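Local coordinates for protein SusD homolog (PDB 3FDH) that belongs to the SusD/RagB family of outer-membrane lipoproteins and probably binds glycans at the cell surface for uptake, at residues M147-D152 against A472-V477. Residues are numbered along the deposited sequence; the frame is centred on the assembly and turned at random.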
loop_
_atom_site.group_PDB
_atom_site.type_symbol
_atom_site.label_atom_id
_atom_site.label_comp_id
_atom_site.label_asym_id
_atom_site.label_seq_id
_atom_site.Cartn_x
_atom_site.Cartn_y
_atom_site.Cartn_z
HETATM N N MSE A 147 17.853 25.896 -4.270
HETATM C CA MSE A 147 18.166 26.524 -2.981
HETATM C C MSE A 147 17.504 25.698 -1.914
HETATM O O MSE A 147 17.910 24.575 -1.604
HETATM C CB MSE A 147 17.577 27.939 -2.917
ATOM N N THR A 148 16.489 26.324 -1.336
ATOM C CA THR A 148 15.561 25.659 -0.425
ATOM C C THR A 148 14.319 25.528 -1.299
ATOM O O THR A 148 13.661 26.525 -1.598
ATOM C CB THR A 148 15.274 26.466 0.831
ATOM O OG1 THR A 148 15.009 27.824 0.471
ATOM C CG2 THR A 148 16.483 26.433 1.754
ATOM N N PRO A 149 14.038 24.313 -1.780
ATOM C CA PRO A 149 12.910 24.085 -2.678
ATOM C C PRO A 149 11.586 24.542 -2.151
ATOM O O PRO A 149 11.289 24.426 -0.954
ATOM C CB PRO A 149 12.897 22.569 -2.839
ATOM C CG PRO A 149 14.285 22.178 -2.676
ATOM C CD PRO A 149 14.886 23.120 -1.669
ATOM N N LYS A 150 10.798 25.073 -3.067
ATOM C CA LYS A 150 9.463 25.519 -2.725
ATOM C C LYS A 150 8.606 24.304 -2.557
ATOM O O LYS A 150 8.891 23.226 -3.071
ATOM C CB LYS A 150 8.828 26.407 -3.809
ATOM C CG LYS A 150 8.414 25.682 -5.083
ATOM C CD LYS A 150 7.781 26.643 -6.084
ATOM C CE LYS A 150 7.142 25.940 -7.282
ATOM N NZ LYS A 150 5.895 25.158 -6.933
HETATM N N MSE A 151 7.533 24.505 -1.817
HETATM C CA MSE A 151 6.535 23.484 -1.715
HETATM C C MSE A 151 5.599 23.597 -2.925
HETATM O O MSE A 151 5.205 24.671 -3.345
HETATM C CB MSE A 151 5.812 23.558 -0.378
HETATM C CG MSE A 151 6.658 23.028 0.833
HETATM SE SE MSE A 151 5.627 23.473 2.310
HETATM C CE MSE A 151 4.447 21.917 2.244
ATOM N N ASP A 152 5.360 22.458 -3.546
ATOM C CA ASP A 152 4.414 22.340 -4.660
ATOM C C ASP A 152 3.101 21.959 -4.012
ATOM O O ASP A 152 3.078 21.310 -2.957
ATOM C CB ASP A 152 4.753 21.166 -5.600
ATOM C CG ASP A 152 5.969 21.416 -6.477
ATOM O OD1 ASP A 152 6.590 22.499 -6.390
ATOM O OD2 ASP A 152 6.294 20.489 -7.246
ATOM N N ALA A 472 13.701 21.453 9.501
ATOM C CA ALA A 472 14.944 22.101 9.943
ATOM C C ALA A 472 15.526 22.965 8.832
ATOM O O ALA A 472 15.812 24.160 8.998
ATOM C CB ALA A 472 15.973 21.065 10.347
ATOM N N ALA A 473 15.683 22.324 7.692
ATOM C CA ALA A 473 16.358 22.917 6.525
ATOM C C ALA A 473 15.495 23.817 5.657
ATOM O O ALA A 473 16.023 24.633 4.897
ATOM C CB ALA A 473 16.934 21.790 5.655
ATOM N N ASN A 474 14.172 23.669 5.766
ATOM C CA ASN A 474 13.246 24.393 4.875
ATOM C C ASN A 474 12.192 25.218 5.625
ATOM O O ASN A 474 11.238 24.676 6.154
ATOM C CB ASN A 474 12.581 23.372 3.934
ATOM C CG ASN A 474 11.887 24.022 2.741
ATOM O OD1 ASN A 474 11.158 25.003 2.883
ATOM N ND2 ASN A 474 12.098 23.455 1.560
ATOM N N PRO A 475 12.361 26.554 5.668
ATOM C CA PRO A 475 11.428 27.378 6.429
ATOM C C PRO A 475 9.977 27.239 6.016
ATOM O O PRO A 475 9.068 27.455 6.825
ATOM C CB PRO A 475 11.911 28.802 6.166
ATOM C CG PRO A 475 13.340 28.664 5.762
ATOM C CD PRO A 475 13.448 27.343 5.062
ATOM N N GLU A 476 9.782 26.832 4.769
ATOM C CA GLU A 476 8.437 26.710 4.208
ATOM C C GLU A 476 7.785 25.460 4.761
ATOM O O GLU A 476 6.613 25.445 5.154
ATOM C CB GLU A 476 8.508 26.647 2.686
ATOM C CG GLU A 476 7.175 26.823 2.003
ATOM C CD GLU A 476 7.319 27.155 0.521
ATOM O OE1 GLU A 476 8.440 27.522 0.083
ATOM O OE2 GLU A 476 6.300 27.113 -0.184
ATOM N N VAL A 477 8.603 24.430 4.855
ATOM C CA VAL A 477 8.138 23.144 5.357
ATOM C C VAL A 477 7.970 23.287 6.870
ATOM O O VAL A 477 7.048 22.741 7.469
ATOM C CB VAL A 477 9.100 22.007 4.991
ATOM C CG1 VAL A 477 8.601 20.678 5.582
ATOM C CG2 VAL A 477 9.214 21.866 3.470
HETATM O O HOH W 1 5.322 27.206 -2.585
#
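Asn474 reaches Pro149 with its carboxamide, ND2 giving a nearly straight hydrogen bond of 2.8 Å to Pro149 O. The acceptor lies in the plane of the amide, and the donor in the plane of the carbonyl. With CG anti to the backbone N (chi1 -165°), the amide group is set beside the carbonyl carbon of its own residue. Asn474 OD1 caps the helix 475-481, taking Glu476 N in the carbonyl plane at 3.0 Å. Val477 N comes to Asn474 OD1 from above that plane at 3.3 Å. Asn474 is thus an N-cap whose two polar ends are both used, one for its own helix and one for the loop across the contact, which fixes the flip of the amide. An alanine here would probably leave Pro149 O without this donor and the first turn of the helix without its side-chain cap. One residue earlier in each segment, Thr148 CG2 rests against Ala473 O.

Glu476 and Met151, a selenomethionine, slide past each other in opposite directions. The glutamate runs extended beyond CG toward the 147-152 backbone, where OE2 accepts a weak, long bond from Met151 N (3.3 Å) and OE1 lies over Lys150 CA. One water donates to both Glu476 OE2 and Met151 O, adding a second link between carboxylate and strand. In the reverse direction Met151 sends SE to within 3.7 Å of Glu476 CG, and its CG meets Val477 CG2 at 3.9 Å, the two side chains crossing at about a right angle. Lys150 turns away and pairs with Asp152 OD1.

Strand 151-152 pairs antiparallel with strand 130-131, whose Pro131, together with Tyr466, packs against both Met151 and Val477. The contact thereby joins this small sheet, just ahead of helix 154-171, to the junction of helices 468-473 and 475-481 near the C-terminus.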